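Long-range contacts in colicin B (Escherichia coli, PDB 1RH1), which kills Escherichia coli and close relatives by forming a channel that depolarises the cytoplasmic membrane and dissipates the cell's energy: residues Gly109-Pro115 against Asn253-Ala257; Lys335-Leu340 against Ala479-Gly483; Glu350-Ile355 against Ile497-Phe501. All blocks are in the same frame, centred on the assembly; numbering follows the deposited sequence.

Interaction 1 (Gly109-Pro115 against Asn253-Ala257); sequences GLRGGLP and NYVEA
A type I beta turn, L110 to G113, lies where helix 99-110 runs out and brings the chain against strand 252-256 on the surface of the strand-rich N-terminal part, where Y254 meets it. G112 N bonds G109 O (3.1 Å) leading into the turn; G113 then takes a positive phi (85/158), L114 is extended (-66/148) and P115 bends back to helical angles (-53/-49) against the strand. CA atoms come nearest at G109-Y254 (6.2 Å) and P115-E256 (5.4 Å). Y254, with chi1 t (-172°) and chi2 68°, reaches into the bend of the turn. G109 CA lies 3.7 Å from the centroid of the Y254 ring, 3° off the normal, a CH-pi contact so close that a beta carbon at G109 would collide with Y254 CG. P115 CG makes a second, off-centre CH-pi contact (4.2 Å to the centroid, 30° off the normal), with P115 CD 3.7 Å from Y254 CZ. L110 (m, t) brings CD2 to 4.2 Å from Y254 CE1. Beyond the ring, P115 CG meets V255 O at 3.6 Å and P115 CB meets E256 CB at 3.9 Å; the extended E256 side chain (t, t) ends in a salt bridge to R119. V255 points away, onto L174 and Q176, while its backbone pairs with A122 of strand 121-128. The phenol is anchored at its tip, Y254 OH donating to G113 O at 2.7 Å.

Interaction 2 (Lys335-Leu340 against Ala479-Gly483); sequences KVGEYL and ATVVG
Y339 lays its ring over A479: with chi1 t (176°) and chi2 59°, it places its centroid 4.0 Å from A479 CB, 9° off the normal, a CH-pi contact over the face. This is helix-on-helix packing in the alpha-helical pore-forming domain, between the C-terminal end of helix 291-340 and the first turn of helix 479-495, which lies in a predicted transmembrane span. The segment axes approach to 9.6 Å and cross at -113°, with the closest CA pair V336-G483 at 5.8 Å. The backbone of 335-340 is helical at first but distorted at E338 (-69/31) and Y339 (-144/-46), although L340 N still bonds V336 O (2.9 Å). G483 permits the close approach: Y339 CD2 lies 4.2 Å and V336 CG1 4.3 Å from G483 CA, and a beta carbon there would sit tight against Y339 CE2. L340 (m, t) adds CD1 at 3.9 Å from G483 O. Next to it, V336 (chi1 t) and V482 (chi1 t) meet through CG2 and CG1 at 3.9 Å, V336 CG2 also lying 3.6 Å from V482 O; both valines touch L472 of helix 457-472. The K335 side chain, t through chi3 and m at chi4, sends its ammonium to a hydrogen bond with L472 O, which brings K335 NZ to 3.4 Å from V482 CG1.

Interaction 3 (Glu350-Ile355 against Ile497-Phe501); sequences EIAENI and IDDKF
Residues 350-355 form regular helix within helix 342-357, with N354 N to E350 O and I355 N to I351 O both 2.9 Å; 497-501 starts as an irregular link (I497 -117/-52, D498 -159/151) and turns into helix 500-510. CA atoms come nearest at N354-I497 (7.5 Å) and I351-F501 (7.6 Å), so one turn of the first helix faces I497 in the link and F501 in the new helix. The D498 side chain caps the new helix, D498 OD2 accepting from K500 N at 3.0 Å. F501 (chi1 m, chi2 -29°) rests one ring face on I351 (m, t): I351 CG1 stands 4.0 Å from the centroid, 11° off the normal, a CH-pi contact. E350 CB lies 3.8 Å from F501 CE1. In the helical pore-forming domain this joins helix 342-357 to the link between two C-terminal helices; I351 and I355 also touch I493 of helix 479-495 and, in helix 291-340, I329 and L322 respectively. D499 forms a salt bridge to K375. I497 (m, t) rests CD1 on two isoleucines, 3.9 Å from I351 CG2 and 3.7 Å from I355 CG1, while the N354 amide packs against I497 and F501.

Overall arrangement
From the N terminus, interaction 1 closes a loop of 137 residues, 61 of them in strands, within the N-terminal domain before either of the others opens. After three more strands the chain enters long helix 291-340, whose far end provides K335-L340 of interaction 2; helix 342-357, next in sequence, provides E350-I355 of interaction 3. Their partners follow in the same order, on helix 479-495 and at the start of helix 500-510, so the two loops, all helix and connections, cross. Interactions 2 and 3 lie 19 Å apart, centre to centre, tying helices 479-495 and 500-510 to the end of helix 291-340 and to helix 342-357 within the pore-forming domain; interaction 1 is 53 and 42 Å from them.

Interaction 1 (Gly109-Pro115 against Asn253-Ala257)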
loop_
_atom_site.group_PDB
_atom_site.type_symbol
_atom_site.label_atom_id
_atom_site.label_comp_id
_atom_site.label_asym_id
_atom_site.label_seq_id
_atom_site.Cartn_x
_atom_site.Cartn_y
_atom_site.Cartn_z
ATOM N N GLY A 109 16.398 -8.963 -10.923
ATOM C CA GLY A 109 15.866 -9.278 -9.611
ATOM C C GLY A 109 14.367 -9.523 -9.596
ATOM O O GLY A 109 13.847 -10.210 -8.709
ATOM N N LEU A 110 13.682 -8.959 -10.591
ATOM C CA LEU A 110 12.240 -9.050 -10.670
ATOM C C LEU A 110 11.753 -10.403 -11.110
ATOM O O LEU A 110 10.580 -10.719 -10.974
ATOM C CB LEU A 110 11.706 -8.002 -11.625
ATOM C CG LEU A 110 11.672 -6.557 -11.202
ATOM C CD1 LEU A 110 11.396 -5.711 -12.410
ATOM C CD2 LEU A 110 10.643 -6.362 -10.123
ATOM N N ARG A 111 12.652 -11.196 -11.676
ATOM C CA ARG A 111 12.376 -12.566 -12.052
ATOM C C ARG A 111 12.320 -13.476 -10.824
ATOM O O ARG A 111 11.855 -14.611 -10.898
ATOM C CB ARG A 111 13.461 -13.035 -12.967
ATOM C CG ARG A 111 13.518 -12.439 -14.371
ATOM C CD ARG A 111 14.915 -12.640 -14.963
ATOM N NE ARG A 111 15.412 -13.990 -14.741
ATOM C CZ ARG A 111 16.656 -14.276 -14.313
ATOM N NH1 ARG A 111 17.570 -13.310 -14.063
ATOM N NH2 ARG A 111 16.953 -15.568 -14.078
ATOM N N GLY A 112 12.819 -12.999 -9.677
ATOM C CA GLY A 112 12.833 -13.719 -8.413
ATOM C C GLY A 112 11.823 -13.171 -7.404
ATOM O O GLY A 112 11.901 -13.409 -6.193
ATOM N N GLY A 113 10.844 -12.421 -7.902
ATOM C CA GLY A 113 9.805 -11.815 -7.092
ATOM C C GLY A 113 10.234 -10.491 -6.510
ATOM O O GLY A 113 11.420 -10.176 -6.376
ATOM N N LEU A 114 9.208 -9.718 -6.165
ATOM C CA LEU A 114 9.391 -8.430 -5.500
ATOM C C LEU A 114 9.976 -8.588 -4.085
ATOM O O LEU A 114 9.673 -9.593 -3.432
ATOM C CB LEU A 114 8.045 -7.698 -5.392
ATOM C CG LEU A 114 7.432 -7.045 -6.611
ATOM C CD1 LEU A 114 6.109 -6.417 -6.257
ATOM C CD2 LEU A 114 8.359 -5.970 -7.106
ATOM N N PRO A 115 10.797 -7.668 -3.539
ATOM C CA PRO A 115 11.178 -7.632 -2.123
ATOM C C PRO A 115 9.968 -7.655 -1.173
ATOM O O PRO A 115 9.849 -8.442 -0.219
ATOM C CB PRO A 115 11.989 -6.386 -2.069
ATOM C CG PRO A 115 12.614 -6.307 -3.425
ATOM C CD PRO A 115 11.399 -6.559 -4.259
ATOM N N ASN A 253 22.382 -2.833 -6.115
ATOM C CA ASN A 253 21.545 -3.834 -5.475
ATOM C C ASN A 253 20.027 -3.794 -5.375
ATOM O O ASN A 253 19.399 -2.824 -4.984
ATOM C CB ASN A 253 22.140 -4.010 -4.087
ATOM C CG ASN A 253 23.655 -4.263 -4.045
ATOM O OD1 ASN A 253 24.334 -4.466 -5.053
ATOM N ND2 ASN A 253 24.262 -4.237 -2.859
ATOM N N TYR A 254 19.392 -4.905 -5.680
ATOM C CA TYR A 254 17.952 -5.040 -5.650
ATOM C C TYR A 254 17.342 -4.943 -4.253
ATOM O O TYR A 254 17.342 -5.844 -3.400
ATOM C CB TYR A 254 17.637 -6.369 -6.315
ATOM C CG TYR A 254 16.178 -6.695 -6.583
ATOM C CD1 TYR A 254 15.440 -5.983 -7.521
ATOM C CD2 TYR A 254 15.609 -7.751 -5.908
ATOM C CE1 TYR A 254 14.126 -6.345 -7.783
ATOM C CE2 TYR A 254 14.297 -8.115 -6.163
ATOM C CZ TYR A 254 13.561 -7.415 -7.099
ATOM O OH TYR A 254 12.261 -7.807 -7.360
ATOM N N VAL A 255 16.808 -3.759 -4.027
ATOM C CA VAL A 255 16.170 -3.470 -2.757
ATOM C C VAL A 255 14.685 -3.151 -2.903
ATOM O O VAL A 255 14.133 -3.110 -3.997
ATOM C CB VAL A 255 16.892 -2.271 -2.058
ATOM C CG1 VAL A 255 18.313 -2.686 -1.752
ATOM C CG2 VAL A 255 16.872 -1.008 -2.915
ATOM N N GLU A 256 14.025 -2.945 -1.772
ATOM C CA GLU A 256 12.658 -2.489 -1.753
ATOM C C GLU A 256 12.676 -0.979 -1.892
ATOM O O GLU A 256 13.578 -0.313 -1.370
ATOM C CB GLU A 256 12.023 -2.872 -0.445
ATOM C CG GLU A 256 10.617 -2.328 -0.303
ATOM C CD GLU A 256 9.888 -2.718 0.964
ATOM O OE1 GLU A 256 8.688 -2.494 0.996
ATOM O OE2 GLU A 256 10.476 -3.223 1.917
ATOM N N ALA A 257 11.660 -0.440 -2.575
ATOM C CA ALA A 257 11.542 0.998 -2.763
ATOM C C ALA A 257 11.105 1.717 -1.498
ATOM O O ALA A 257 10.655 1.069 -0.544
ATOM C CB ALA A 257 10.530 1.322 -3.847
#

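Interaction 2 (Lys335-Leu340 against Ala479-Gly483)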
loop_
_atom_site.group_PDB
_atom_site.type_symbol
_atom_site.label_atom_id
_atom_site.label_comp_id
_atom_site.label_asym_id
_atom_site.label_seq_id
_atom_site.Cartn_x
_atom_site.Cartn_y
_atom_site.Cartn_z
ATOM N N LYS A 335 -21.614 -32.344 9.105
ATOM C CA LYS A 335 -21.868 -33.341 10.161
ATOM C C LYS A 335 -23.232 -33.267 10.827
ATOM O O LYS A 335 -23.984 -34.237 10.847
ATOM C CB LYS A 335 -20.818 -33.240 11.266
ATOM C CG LYS A 335 -20.990 -34.079 12.551
ATOM C CD LYS A 335 -19.659 -34.061 13.297
ATOM C CE LYS A 335 -19.508 -35.059 14.449
ATOM N NZ LYS A 335 -20.167 -34.643 15.679
ATOM N N VAL A 336 -23.609 -32.133 11.394
ATOM C CA VAL A 336 -24.928 -32.008 11.990
ATOM C C VAL A 336 -25.964 -32.130 10.878
ATOM O O VAL A 336 -26.988 -32.760 11.057
ATOM C CB VAL A 336 -24.974 -30.646 12.730
ATOM C CG1 VAL A 336 -26.316 -30.413 13.350
ATOM C CG2 VAL A 336 -23.970 -30.650 13.866
ATOM N N GLY A 337 -25.654 -31.637 9.685
ATOM C CA GLY A 337 -26.532 -31.678 8.533
ATOM C C GLY A 337 -27.061 -33.061 8.185
ATOM O O GLY A 337 -28.290 -33.191 8.204
ATOM N N GLU A 338 -26.241 -34.108 7.913
ATOM C CA GLU A 338 -26.788 -35.422 7.571
ATOM C C GLU A 338 -27.489 -36.110 8.779
ATOM O O GLU A 338 -27.589 -37.334 8.897
ATOM C CB GLU A 338 -25.638 -36.341 6.935
ATOM C CG GLU A 338 -25.116 -36.137 5.437
ATOM C CD GLU A 338 -25.706 -36.797 4.131
ATOM O OE1 GLU A 338 -24.944 -37.298 3.298
ATOM O OE2 GLU A 338 -26.905 -36.743 3.857
ATOM N N TYR A 339 -28.087 -35.326 9.693
ATOM C CA TYR A 339 -28.932 -35.768 10.803
ATOM C C TYR A 339 -30.067 -34.754 11.022
ATOM O O TYR A 339 -31.211 -35.158 11.204
ATOM C CB TYR A 339 -28.124 -35.917 12.137
ATOM C CG TYR A 339 -29.052 -36.292 13.286
ATOM C CD1 TYR A 339 -29.810 -37.472 13.213
ATOM C CD2 TYR A 339 -29.234 -35.416 14.356
ATOM C CE1 TYR A 339 -30.757 -37.772 14.193
ATOM C CE2 TYR A 339 -30.184 -35.712 15.342
ATOM C CZ TYR A 339 -30.941 -36.883 15.248
ATOM O OH TYR A 339 -31.912 -37.151 16.191
ATOM N N LEU A 340 -29.792 -33.444 11.040
ATOM C CA LEU A 340 -30.806 -32.427 11.266
ATOM C C LEU A 340 -31.452 -31.884 10.019
ATOM O O LEU A 340 -32.454 -31.163 10.105
ATOM C CB LEU A 340 -30.263 -31.211 12.002
ATOM C CG LEU A 340 -30.129 -31.259 13.494
ATOM C CD1 LEU A 340 -29.753 -29.899 13.979
ATOM C CD2 LEU A 340 -31.438 -31.618 14.139
ATOM N N ALA A 479 -25.910 -39.178 17.922
ATOM C CA ALA A 479 -26.591 -38.264 17.022
ATOM C C ALA A 479 -27.604 -37.299 17.635
ATOM O O ALA A 479 -27.808 -36.188 17.126
ATOM C CB ALA A 479 -27.330 -39.032 15.964
ATOM N N THR A 480 -28.230 -37.692 18.752
ATOM C CA THR A 480 -29.237 -36.854 19.392
ATOM C C THR A 480 -28.558 -35.621 19.918
ATOM O O THR A 480 -28.971 -34.499 19.641
ATOM C CB THR A 480 -29.904 -37.531 20.568
ATOM O OG1 THR A 480 -30.043 -38.897 20.242
ATOM C CG2 THR A 480 -31.279 -36.960 20.843
ATOM N N VAL A 481 -27.454 -35.928 20.605
ATOM C CA VAL A 481 -26.553 -34.981 21.220
ATOM C C VAL A 481 -25.892 -34.133 20.151
ATOM O O VAL A 481 -26.035 -32.921 20.240
ATOM C CB VAL A 481 -25.529 -35.766 22.034
ATOM C CG1 VAL A 481 -24.610 -34.839 22.787
ATOM C CG2 VAL A 481 -26.270 -36.605 23.053
ATOM N N VAL A 482 -25.208 -34.668 19.130
ATOM C CA VAL A 482 -24.603 -33.858 18.067
ATOM C C VAL A 482 -25.602 -32.875 17.451
ATOM O O VAL A 482 -25.232 -31.759 17.086
ATOM C CB VAL A 482 -24.028 -34.802 16.984
ATOM C CG1 VAL A 482 -23.523 -34.094 15.727
ATOM C CG2 VAL A 482 -22.851 -35.488 17.642
ATOM N N GLY A 483 -26.879 -33.257 17.375
ATOM C CA GLY A 483 -27.893 -32.335 16.917
ATOM C C GLY A 483 -28.110 -31.171 17.897
ATOM O O GLY A 483 -28.161 -30.009 17.490
#

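Interaction 3 (Glu350-Ile355 against Ile497-Phe501)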
loop_
_atom_site.group_PDB
_atom_site.type_symbol
_atom_site.label_atom_id
_atom_site.label_comp_id
_atom_site.label_asym_id
_atom_site.label_seq_id
_atom_site.Cartn_x
_atom_site.Cartn_y
_atom_site.Cartn_z
ATOM N N GLU A 350 -24.484 -19.845 5.216
ATOM C CA GLU A 350 -24.688 -18.462 5.653
ATOM C C GLU A 350 -23.809 -18.016 6.822
ATOM O O GLU A 350 -23.194 -16.957 6.716
ATOM C CB GLU A 350 -26.128 -18.222 6.082
ATOM C CG GLU A 350 -27.176 -18.122 5.001
ATOM C CD GLU A 350 -27.175 -16.778 4.290
ATOM O OE1 GLU A 350 -26.583 -16.667 3.209
ATOM O OE2 GLU A 350 -27.772 -15.840 4.824
ATOM N N ILE A 351 -23.682 -18.762 7.934
ATOM C CA ILE A 351 -22.845 -18.311 9.033
ATOM C C ILE A 351 -21.406 -18.289 8.566
ATOM O O ILE A 351 -20.735 -17.275 8.741
ATOM C CB ILE A 351 -23.003 -19.223 10.253
ATOM C CG1 ILE A 351 -24.423 -19.112 10.773
ATOM C CG2 ILE A 351 -22.055 -18.804 11.346
ATOM C CD1 ILE A 351 -24.712 -19.714 12.163
ATOM N N ALA A 352 -20.943 -19.338 7.893
ATOM C CA ALA A 352 -19.605 -19.324 7.350
ATOM C C ALA A 352 -19.407 -18.214 6.330
ATOM O O ALA A 352 -18.345 -17.608 6.341
ATOM C CB ALA A 352 -19.320 -20.625 6.690
ATOM N N GLU A 353 -20.389 -17.881 5.474
ATOM C CA GLU A 353 -20.282 -16.782 4.502
ATOM C C GLU A 353 -20.076 -15.478 5.263
ATOM O O GLU A 353 -19.125 -14.732 5.016
ATOM C CB GLU A 353 -21.551 -16.654 3.647
ATOM C CG GLU A 353 -21.668 -17.663 2.485
ATOM C CD GLU A 353 -23.050 -17.860 1.813
ATOM O OE1 GLU A 353 -23.847 -16.910 1.722
ATOM O OE2 GLU A 353 -23.327 -18.989 1.367
ATOM N N ASN A 354 -20.926 -15.244 6.265
ATOM C CA ASN A 354 -20.819 -14.078 7.113
ATOM C C ASN A 354 -19.516 -13.935 7.881
ATOM O O ASN A 354 -19.037 -12.819 8.101
ATOM C CB ASN A 354 -21.961 -14.096 8.083
ATOM C CG ASN A 354 -23.139 -13.337 7.528
ATOM O OD1 ASN A 354 -23.774 -13.739 6.554
ATOM N ND2 ASN A 354 -23.416 -12.198 8.163
ATOM N N ILE A 355 -18.936 -15.059 8.304
ATOM C CA ILE A 355 -17.692 -14.999 9.041
ATOM C C ILE A 355 -16.584 -14.734 8.032
ATOM O O ILE A 355 -15.725 -13.873 8.269
ATOM C CB ILE A 355 -17.436 -16.333 9.803
ATOM C CG1 ILE A 355 -18.501 -16.580 10.843
ATOM C CG2 ILE A 355 -16.112 -16.253 10.530
ATOM C CD1 ILE A 355 -18.356 -17.897 11.623
ATOM N N ILE A 497 -23.571 -12.391 15.168
ATOM C CA ILE A 497 -23.516 -11.946 13.784
ATOM C C ILE A 497 -24.855 -11.375 13.399
ATOM O O ILE A 497 -24.964 -10.240 12.937
ATOM C CB ILE A 497 -23.170 -13.116 12.806
ATOM C CG1 ILE A 497 -21.966 -13.937 13.241
ATOM C CG2 ILE A 497 -22.849 -12.480 11.464
ATOM C CD1 ILE A 497 -21.563 -15.056 12.300
ATOM N N ASP A 498 -25.884 -12.168 13.646
ATOM C CA ASP A 498 -27.182 -11.747 13.216
ATOM C C ASP A 498 -28.286 -12.447 13.958
ATOM O O ASP A 498 -28.109 -13.587 14.373
ATOM C CB ASP A 498 -27.282 -12.036 11.744
ATOM C CG ASP A 498 -28.159 -11.071 10.986
ATOM O OD1 ASP A 498 -27.658 -10.537 10.000
ATOM O OD2 ASP A 498 -29.313 -10.847 11.369
ATOM N N ASP A 499 -29.437 -11.791 14.106
ATOM C CA ASP A 499 -30.580 -12.424 14.738
ATOM C C ASP A 499 -31.296 -13.283 13.705
ATOM O O ASP A 499 -32.044 -14.179 14.105
ATOM C CB ASP A 499 -31.538 -11.361 15.307
ATOM C CG ASP A 499 -32.762 -11.914 16.038
ATOM O OD1 ASP A 499 -32.623 -12.460 17.134
ATOM O OD2 ASP A 499 -33.864 -11.798 15.499
ATOM N N LYS A 500 -31.085 -13.042 12.393
ATOM C CA LYS A 500 -31.645 -13.880 11.333
ATOM C C LYS A 500 -31.379 -15.338 11.678
ATOM O O LYS A 500 -32.306 -16.113 11.904
ATOM C CB LYS A 500 -31.007 -13.673 9.943
ATOM C CG LYS A 500 -31.100 -12.323 9.236
ATOM C CD LYS A 500 -32.510 -11.715 9.247
ATOM C CE LYS A 500 -32.519 -10.300 8.645
ATOM N NZ LYS A 500 -33.836 -9.690 8.753
ATOM N N PHE A 501 -30.091 -15.638 11.879
ATOM C CA PHE A 501 -29.590 -16.966 12.183
ATOM C C PHE A 501 -30.282 -17.650 13.345
ATOM O O PHE A 501 -30.511 -18.854 13.275
ATOM C CB PHE A 501 -28.097 -16.860 12.451
ATOM C CG PHE A 501 -27.297 -16.276 11.290
ATOM C CD1 PHE A 501 -27.722 -16.433 9.967
ATOM C CD2 PHE A 501 -26.110 -15.593 11.563
ATOM C CE1 PHE A 501 -26.956 -15.906 8.929
ATOM C CE2 PHE A 501 -25.355 -15.074 10.511
ATOM C CZ PHE A 501 -25.774 -15.226 9.192
#